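Local coordinates for trans-4-hydroxy-L-proline dehydratase (Clostridioides difficile 70-100-2010, PDB 6VXC), which catalyses the radical-based dehydration of trans-4-hydroxy-L-proline to (S)-1-pyrroline-5-carboxylate, a step in the anaerobic breakdown of hydroxyproline, at residues A[163-171]-A[667-675]; A[64-72]-A[536-544]. One frame throughout, in Å; residues are numbered along the deposited sequence.

In the fold
Contact 1 and contact 2 lie in separate parts of the large glycyl radical enzyme fold, with centres about 32 Å apart and nearest atoms about 9 Å apart. Along the chain their segments alternate, in the order 64-72, 163-171, 536-544, 667-675, so each contact closes a loop of more than 460 residues and the two loops overlap in sequence. All four segments belong to the pyruvate formate lyase-like region. Helix 506-538 reaches both contacts: its last turn enters contact 2, while Met520 and Lys524 further back meet 163-171. Contact 1 is the one nearer the catalytic centre, with the Cys667 side chain about 10 Å from that of Cys454, probably the thiyl radical residue.

Contact 1 of 2, residues A[163-171]-A[667-675]; sequences AYEAGMFTE and CHIYFGEIM
Gly167, which ends helix 158-166 in a Schellman motif with positive phi, faces helix 667-673, its CA 6.2 Å from that of Phe671. The chain becomes extended at Phe169, and Thr170 comes alongside Cys667, CA to CA 8.7 Å. Thr170 CG2 sits at the edge of the Tyr670 ring, near its plane, and Tyr670 OH comes within 3.4 Å of Gly167 CA. Phe671 points its CE1 and CZ rim at the loop: CE1 is 3.5 Å from Gly167 O, and CZ is near Phe169 CA. One face of this ring carries Cys667 SG over its centre, 3.3 Å above the plane, and the same sulfur touches Thr170 CG2 at 3.6 Å. Thr170 holds OG1 between its backbone N and carbonyl carbon (chi1 72°), which turns the methyl to the helix and the hydroxyl to Glu353 and the backbone N of Tyr470. Ile674 CD1 fits against Ala166 O and Gly167 O, 3.5 Å from the former. No direct hydrogen bond crosses. Instead, Tyr670 OH donates to a water at 2.5 Å that in turn donates to Tyr164 O and Phe169 O, and accepts from a second water held by Glu165 O. Through two waters in its ring plane the hydroxyl is thus linked to carbonyls of the last helical turn and of the loop, while Asn472 ties Gly167 O to Phe671 O and joins both segments to strand 463-472.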
loop_
_atom_site.group_PDB
_atom_site.type_symbol
_atom_site.label_atom_id
_atom_site.label_comp_id
_atom_site.label_asym_id
_atom_site.label_seq_id
_atom_site.Cartn_x
_atom_site.Cartn_y
_atom_site.Cartn_z
ATOM N N ALA A 163 -20.852 -8.158 10.150
ATOM C CA ALA A 163 -19.440 -8.310 10.484
ATOM C C ALA A 163 -18.651 -7.067 10.095
ATOM O O ALA A 163 -17.869 -6.545 10.891
ATOM C CB ALA A 163 -18.886 -9.558 9.795
ATOM N N TYR A 164 -18.895 -6.545 8.893
ATOM C CA TYR A 164 -18.246 -5.312 8.458
ATOM C C TYR A 164 -18.524 -4.169 9.427
ATOM O O TYR A 164 -17.597 -3.508 9.920
ATOM C CB TYR A 164 -18.720 -4.978 7.033
ATOM C CG TYR A 164 -18.382 -3.592 6.522
ATOM C CD1 TYR A 164 -17.083 -3.254 6.142
ATOM C CD2 TYR A 164 -19.379 -2.636 6.360
ATOM C CE1 TYR A 164 -16.790 -1.992 5.660
ATOM C CE2 TYR A 164 -19.103 -1.380 5.870
ATOM C CZ TYR A 164 -17.813 -1.059 5.524
ATOM O OH TYR A 164 -17.581 0.207 5.049
ATOM N N GLU A 165 -19.796 -3.975 9.775
ATOM C CA GLU A 165 -20.166 -2.878 10.664
ATOM C C GLU A 165 -19.573 -3.044 12.053
ATOM O O GLU A 165 -19.316 -2.046 12.729
ATOM C CB GLU A 165 -21.686 -2.769 10.745
ATOM C CG GLU A 165 -22.273 -2.059 9.572
ATOM C CD GLU A 165 -23.771 -2.209 9.517
ATOM O OE1 GLU A 165 -24.355 -2.693 10.519
ATOM O OE2 GLU A 165 -24.358 -1.860 8.471
ATOM N N ALA A 166 -19.361 -4.280 12.497
ATOM C CA ALA A 166 -18.800 -4.556 13.817
ATOM C C ALA A 166 -17.276 -4.464 13.879
ATOM O O ALA A 166 -16.709 -4.601 14.964
ATOM C CB ALA A 166 -19.219 -5.952 14.274
ATOM N N GLY A 167 -16.600 -4.262 12.759
ATOM C CA GLY A 167 -15.155 -4.206 12.770
ATOM C C GLY A 167 -14.462 -5.550 12.753
ATOM O O GLY A 167 -13.298 -5.622 13.148
ATOM N N MET A 168 -15.133 -6.618 12.287
ATOM C CA MET A 168 -14.462 -7.902 12.114
ATOM C C MET A 168 -13.459 -7.858 10.964
ATOM O O MET A 168 -12.482 -8.611 10.959
ATOM C CB MET A 168 -15.481 -9.024 11.849
ATOM C CG MET A 168 -16.512 -9.259 12.948
ATOM S SD MET A 168 -15.756 -9.415 14.600
ATOM C CE MET A 168 -14.590 -10.775 14.387
ATOM N N PHE A 169 -13.725 -7.052 9.949
ATOM C CA PHE A 169 -12.830 -6.965 8.805
ATOM C C PHE A 169 -13.166 -5.686 8.055
ATOM O O PHE A 169 -14.159 -5.022 8.354
ATOM C CB PHE A 169 -12.924 -8.214 7.919
ATOM C CG PHE A 169 -14.323 -8.526 7.391
ATOM C CD1 PHE A 169 -14.871 -7.788 6.345
ATOM C CD2 PHE A 169 -15.053 -9.590 7.899
ATOM C CE1 PHE A 169 -16.144 -8.102 5.825
ATOM C CE2 PHE A 169 -16.333 -9.909 7.396
ATOM C CZ PHE A 169 -16.877 -9.158 6.358
ATOM N N THR A 170 -12.318 -5.330 7.094
ATOM C CA THR A 170 -12.573 -4.171 6.246
ATOM C C THR A 170 -12.730 -4.642 4.804
ATOM O O THR A 170 -12.559 -5.819 4.497
ATOM C CB THR A 170 -11.455 -3.115 6.341
ATOM O OG1 THR A 170 -10.286 -3.605 5.673
ATOM C CG2 THR A 170 -11.103 -2.766 7.807
ATOM N N GLU A 171 -13.044 -3.703 3.915
ATOM C CA GLU A 171 -13.301 -3.992 2.504
ATOM C C GLU A 171 -12.561 -2.986 1.625
ATOM O O GLU A 171 -12.942 -1.816 1.558
ATOM C CB GLU A 171 -14.799 -3.955 2.195
ATOM C CG GLU A 171 -15.070 -4.124 0.712
ATOM C CD GLU A 171 -14.305 -5.281 0.118
ATOM O OE1 GLU A 171 -14.395 -6.392 0.673
ATOM O OE2 GLU A 171 -13.615 -5.092 -0.896
ATOM N N CYS A 667 -5.059 0.167 10.544
ATOM C CA CYS A 667 -6.232 -0.595 10.937
ATOM C C CYS A 667 -6.095 -1.237 12.312
ATOM O O CYS A 667 -7.121 -1.605 12.903
ATOM C CB CYS A 667 -6.541 -1.668 9.896
ATOM S SG CYS A 667 -8.222 -2.285 9.988
ATOM N N HIS A 668 -4.865 -1.375 12.844
ATOM C CA HIS A 668 -4.713 -1.907 14.199
ATOM C C HIS A 668 -5.269 -0.955 15.248
ATOM O O HIS A 668 -5.621 -1.408 16.339
ATOM C CB HIS A 668 -3.249 -2.253 14.514
ATOM C CG HIS A 668 -2.314 -1.083 14.474
ATOM N ND1 HIS A 668 -2.119 -0.330 13.338
ATOM C CD2 HIS A 668 -1.481 -0.573 15.414
ATOM C CE1 HIS A 668 -1.235 0.621 13.592
ATOM N NE2 HIS A 668 -0.832 0.494 14.844
ATOM N N ILE A 669 -5.351 0.340 14.938
ATOM C CA ILE A 669 -6.022 1.286 15.823
ATOM C C ILE A 669 -7.528 1.023 15.831
ATOM O O ILE A 669 -8.128 0.807 16.885
ATOM C CB ILE A 669 -5.697 2.734 15.411
ATOM C CG1 ILE A 669 -4.164 2.956 15.330
ATOM C CG2 ILE A 669 -6.402 3.743 16.334
ATOM C CD1 ILE A 669 -3.395 2.678 16.633
ATOM N N TYR A 670 -8.143 1.027 14.646
ATOM C CA TYR A 670 -9.580 0.780 14.510
ATOM C C TYR A 670 -9.980 -0.564 15.108
ATOM O O TYR A 670 -10.943 -0.652 15.880
ATOM C CB TYR A 670 -9.951 0.841 13.021
ATOM C CG TYR A 670 -11.318 0.299 12.606
ATOM C CD1 TYR A 670 -12.490 0.758 13.195
ATOM C CD2 TYR A 670 -11.427 -0.614 11.577
ATOM C CE1 TYR A 670 -13.740 0.280 12.790
ATOM C CE2 TYR A 670 -12.676 -1.092 11.158
ATOM C CZ TYR A 670 -13.821 -0.645 11.776
ATOM O OH TYR A 670 -15.046 -1.125 11.360
ATOM N N PHE A 671 -9.243 -1.622 14.771
ATOM C CA PHE A 671 -9.591 -2.965 15.235
ATOM C C PHE A 671 -9.547 -3.073 16.756
ATOM O O PHE A 671 -10.317 -3.838 17.341
ATOM C CB PHE A 671 -8.651 -4.000 14.616
ATOM C CG PHE A 671 -9.028 -4.411 13.224
ATOM C CD1 PHE A 671 -10.218 -3.975 12.656
ATOM C CD2 PHE A 671 -8.197 -5.255 12.479
ATOM C CE1 PHE A 671 -10.581 -4.366 11.376
ATOM C CE2 PHE A 671 -8.555 -5.664 11.195
ATOM C CZ PHE A 671 -9.748 -5.208 10.638
ATOM N N GLY A 672 -8.636 -2.340 17.410
ATOM C CA GLY A 672 -8.630 -2.308 18.861
ATOM C C GLY A 672 -9.702 -1.416 19.452
ATOM O O GLY A 672 -10.205 -1.694 20.544
ATOM N N GLU A 673 -10.043 -0.326 18.764
ATOM C CA GLU A 673 -11.058 0.598 19.267
ATOM C C GLU A 673 -12.432 -0.064 19.409
ATOM O O GLU A 673 -13.208 0.316 20.289
ATOM C CB GLU A 673 -11.144 1.830 18.364
ATOM C CG GLU A 673 -9.984 2.816 18.534
ATOM C CD GLU A 673 -10.034 4.007 17.558
ATOM O OE1 GLU A 673 -9.476 5.081 17.899
ATOM O OE2 GLU A 673 -10.647 3.871 16.471
ATOM N N ILE A 674 -12.778 -1.006 18.542
ATOM C CA ILE A 674 -14.102 -1.616 18.638
ATOM C C ILE A 674 -14.027 -3.008 19.258
ATOM O O ILE A 674 -14.872 -3.870 18.981
ATOM C CB ILE A 674 -14.808 -1.657 17.268
ATOM C CG1 ILE A 674 -13.834 -2.099 16.180
ATOM C CG2 ILE A 674 -15.419 -0.309 16.963
ATOM C CD1 ILE A 674 -13.592 -3.585 16.185
ATOM N N MET A 675 -13.019 -3.243 20.084
ATOM C CA MET A 675 -12.857 -4.503 20.799
ATOM C C MET A 675 -12.783 -4.252 22.297
ATOM O O MET A 675 -12.239 -3.239 22.743
ATOM C CB MET A 675 -11.606 -5.238 20.317
ATOM C CG MET A 675 -11.446 -6.651 20.822
ATOM S SD MET A 675 -10.084 -7.443 19.944
ATOM C CE MET A 675 -9.656 -8.692 21.101
HETATM O O HOH W 1 -15.085 -2.663 9.403
HETATM O O HOH W 2 -17.448 0.119 11.918
#

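Contact 2 of 2, residues A[64-72]-A[536-544]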
loop_
_atom_site.group_PDB
_atom_site.type_symbol
_atom_site.label_atom_id
_atom_site.label_comp_id
_atom_site.label_asym_id
_atom_site.label_seq_id
_atom_site.Cartn_x
_atom_site.Cartn_y
_atom_site.Cartn_z
ATOM N N ILE A 64 -18.492 -2.195 -21.951
ATOM C CA ILE A 64 -17.933 -1.398 -20.850
ATOM C C ILE A 64 -16.437 -1.166 -20.995
ATOM O O ILE A 64 -15.984 -0.049 -20.730
ATOM C CB ILE A 64 -18.317 -2.012 -19.498
ATOM C CG1 ILE A 64 -19.835 -1.887 -19.305
ATOM C CG2 ILE A 64 -17.599 -1.275 -18.381
ATOM C CD1 ILE A 64 -20.367 -2.606 -18.098
ATOM N N PRO A 65 -15.621 -2.135 -21.397
ATOM C CA PRO A 65 -14.195 -1.811 -21.580
ATOM C C PRO A 65 -13.966 -0.665 -22.552
ATOM O O PRO A 65 -13.154 0.228 -22.275
ATOM C CB PRO A 65 -13.580 -3.133 -22.067
ATOM C CG PRO A 65 -14.713 -4.091 -22.221
ATOM C CD PRO A 65 -15.890 -3.573 -21.486
ATOM N N VAL A 66 -14.679 -0.645 -23.677
ATOM C CA VAL A 66 -14.539 0.463 -24.614
ATOM C C VAL A 66 -15.053 1.759 -23.995
ATOM O O VAL A 66 -14.475 2.831 -24.204
ATOM C CB VAL A 66 -15.247 0.133 -25.939
ATOM C CG1 VAL A 66 -15.300 1.361 -26.834
ATOM C CG2 VAL A 66 -14.523 -1.007 -26.658
ATOM N N LEU A 67 -16.144 1.688 -23.230
ATOM C CA LEU A 67 -16.647 2.877 -22.546
ATOM C C LEU A 67 -15.594 3.484 -21.622
ATOM O O LEU A 67 -15.404 4.703 -21.599
ATOM C CB LEU A 67 -17.919 2.541 -21.764
ATOM C CG LEU A 67 -18.499 3.619 -20.847
ATOM C CD1 LEU A 67 -18.819 4.863 -21.612
ATOM C CD2 LEU A 67 -19.754 3.086 -20.217
ATOM N N ARG A 68 -14.918 2.653 -20.832
ATOM C CA ARG A 68 -13.863 3.169 -19.963
ATOM C C ARG A 68 -12.738 3.801 -20.779
ATOM O O ARG A 68 -12.259 4.893 -20.457
ATOM C CB ARG A 68 -13.310 2.043 -19.090
ATOM C CG ARG A 68 -14.329 1.384 -18.169
ATOM C CD ARG A 68 -14.873 2.360 -17.142
ATOM N NE ARG A 68 -13.800 2.981 -16.375
ATOM C CZ ARG A 68 -13.957 4.034 -15.583
ATOM N NH1 ARG A 68 -12.918 4.531 -14.944
ATOM N NH2 ARG A 68 -15.155 4.599 -15.445
ATOM N N ALA A 69 -12.307 3.133 -21.849
ATOM C CA ALA A 69 -11.217 3.665 -22.665
ATOM C C ALA A 69 -11.611 4.980 -23.339
ATOM O O ALA A 69 -10.838 5.946 -23.345
ATOM C CB ALA A 69 -10.796 2.628 -23.705
ATOM N N LEU A 70 -12.819 5.029 -23.918
ATOM C CA LEU A 70 -13.301 6.266 -24.528
ATOM C C LEU A 70 -13.451 7.373 -23.490
ATOM O O LEU A 70 -13.199 8.545 -23.783
ATOM C CB LEU A 70 -14.630 6.021 -25.248
ATOM C CG LEU A 70 -14.583 5.212 -26.543
ATOM C CD1 LEU A 70 -16.000 4.867 -27.049
ATOM C CD2 LEU A 70 -13.778 5.953 -27.600
ATOM N N SER A 71 -13.871 7.026 -22.272
ATOM C CA SER A 71 -13.986 8.045 -21.234
ATOM C C SER A 71 -12.614 8.566 -20.819
ATOM O O SER A 71 -12.437 9.773 -20.625
ATOM C CB SER A 71 -14.732 7.483 -20.023
ATOM O OG SER A 71 -16.046 7.109 -20.384
ATOM N N PHE A 72 -11.639 7.669 -20.659
ATOM C CA PHE A 72 -10.280 8.102 -20.356
ATOM C C PHE A 72 -9.736 9.002 -21.457
ATOM O O PHE A 72 -9.146 10.055 -21.185
ATOM C CB PHE A 72 -9.373 6.890 -20.165
ATOM C CG PHE A 72 -7.927 7.246 -19.876
ATOM C CD1 PHE A 72 -7.576 7.823 -18.663
ATOM C CD2 PHE A 72 -6.930 6.968 -20.798
ATOM C CE1 PHE A 72 -6.252 8.146 -18.373
ATOM C CE2 PHE A 72 -5.598 7.283 -20.517
ATOM C CZ PHE A 72 -5.264 7.878 -19.305
ATOM N N ALA A 536 -14.351 -6.577 -12.152
ATOM C CA ALA A 536 -14.013 -7.064 -13.485
ATOM C C ALA A 536 -14.969 -6.526 -14.544
ATOM O O ALA A 536 -14.545 -6.159 -15.647
ATOM C CB ALA A 536 -14.019 -8.590 -13.482
ATOM N N LYS A 537 -16.265 -6.453 -14.220
ATOM C CA LYS A 537 -17.261 -6.032 -15.203
ATOM C C LYS A 537 -17.356 -4.516 -15.299
ATOM O O LYS A 537 -17.545 -3.982 -16.393
ATOM C CB LYS A 537 -18.644 -6.610 -14.859
ATOM C CG LYS A 537 -18.747 -8.128 -14.950
ATOM C CD LYS A 537 -20.084 -8.647 -14.380
ATOM C CE LYS A 537 -20.262 -10.152 -14.612
ATOM N NZ LYS A 537 -20.400 -10.498 -16.065
ATOM N N HIS A 538 -17.247 -3.803 -14.178
ATOM C CA HIS A 538 -17.510 -2.373 -14.161
ATOM C C HIS A 538 -16.269 -1.516 -13.941
ATOM O O HIS A 538 -16.354 -0.299 -14.093
ATOM C CB HIS A 538 -18.552 -2.047 -13.076
ATOM C CG HIS A 538 -19.810 -2.852 -13.205
ATOM N ND1 HIS A 538 -20.785 -2.564 -14.133
ATOM C CD2 HIS A 538 -20.237 -3.952 -12.542
ATOM C CE1 HIS A 538 -21.761 -3.449 -14.033
ATOM N NE2 HIS A 538 -21.455 -4.302 -13.074
ATOM N N MET A 539 -15.134 -2.104 -13.588
ATOM C CA MET A 539 -13.890 -1.342 -13.481
ATOM C C MET A 539 -12.793 -1.894 -14.381
ATOM O O MET A 539 -11.645 -2.001 -13.934
ATOM C CB MET A 539 -13.357 -1.350 -12.050
ATOM C CG MET A 539 -14.165 -0.628 -11.014
ATOM S SD MET A 539 -13.270 -0.798 -9.447
ATOM C CE MET A 539 -14.608 -0.737 -8.267
ATOM N N PRO A 540 -13.077 -2.278 -15.623
ATOM C CA PRO A 540 -11.981 -2.709 -16.488
ATOM C C PRO A 540 -11.006 -1.560 -16.645
ATOM O O PRO A 540 -11.371 -0.391 -16.554
ATOM C CB PRO A 540 -12.674 -3.061 -17.808
ATOM C CG PRO A 540 -13.914 -2.247 -17.808
ATOM C CD PRO A 540 -14.348 -2.173 -16.363
ATOM N N CYS A 541 -9.739 -1.892 -16.806
ATOM C CA CYS A 541 -8.687 -0.880 -16.878
ATOM C C CYS A 541 -7.852 -1.128 -18.123
ATOM O O CYS A 541 -6.749 -1.674 -18.042
ATOM C CB CYS A 541 -7.845 -0.876 -15.595
ATOM S SG CYS A 541 -7.341 -2.531 -15.023
ATOM N N PRO A 542 -8.348 -0.727 -19.300
ATOM C CA PRO A 542 -7.584 -0.976 -20.537
ATOM C C PRO A 542 -6.202 -0.346 -20.531
ATOM O O PRO A 542 -5.273 -0.941 -21.089
ATOM C CB PRO A 542 -8.454 -0.365 -21.647
ATOM C CG PRO A 542 -9.745 -0.004 -21.014
ATOM C CD PRO A 542 -9.573 0.047 -19.528
ATOM N N LEU A 543 -6.014 0.826 -19.926
ATOM C CA LEU A 543 -4.664 1.388 -19.929
ATOM C C LEU A 543 -3.712 0.492 -19.143
ATOM O O LEU A 543 -2.692 0.046 -19.672
ATOM C CB LEU A 543 -4.649 2.820 -19.382
ATOM C CG LEU A 543 -3.250 3.455 -19.281
ATOM C CD1 LEU A 543 -2.585 3.512 -20.669
ATOM C CD2 LEU A 543 -3.286 4.870 -18.661
ATOM N N MET A 544 -4.059 0.146 -17.902
ATOM C CA MET A 544 -3.168 -0.733 -17.143
ATOM C C MET A 544 -2.899 -2.036 -17.895
ATOM O O MET A 544 -1.773 -2.548 -17.880
ATOM C CB MET A 544 -3.743 -1.024 -15.755
ATOM C CG MET A 544 -2.849 -1.926 -14.893
ATOM S SD MET A 544 -1.361 -1.061 -14.312
ATOM C CE MET A 544 -2.119 0.049 -13.133
HETATM O O HOH W 3 -11.136 2.432 -16.238
#
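Ile64 sets its CG2 and CD1 methyls against the end of helix 506-538: CG2 is 3.4 Å from Lys537 O, and CD1 is 4.0 Å from ND1 of His538. CG2 also meets the ring of Pro540, 3.9 Å from its CG, the two side chains crossing at about a right angle. Pro540 lies at the middle of the contact, its CG wedged between Pro65 CA and Arg68 CG, the latter 3.7 Å away. Further along, Pro542 sets its CG against Pro65 O and the methyl of Ala69, and Leu543 puts CD2 3.7 Å from CZ of Phe72. Phe72 has CG anti to the backbone N (chi1 179°), which sends its ring from helix 64-78 to this leucine branch. Pro540 and Pro542 lie along the first two turns of helix 64-78; Pro540 belongs to the linker 539-541, and Pro542 opens helix 542-546. Arg68 bends at chi2 and chi3 (-64° and -55°), folding its aliphatic part over Pro540 while its head turns away to Glu105, by a salt bridge from NH1, and to Tyr55 OH from NH2. Its NE donates to a water in the guanidinium plane at 2.7 Å, and that water donates to Pro540 O at 2.9 Å. Across the interface the packing is almost wholly apolar. While Glu105 and Tyr55 hold the arginine head, the linker is joined to helix 64-78 by this packing and one water bridge from Arg68 NE to Pro540 O, which gives the linker carbonyl a donor.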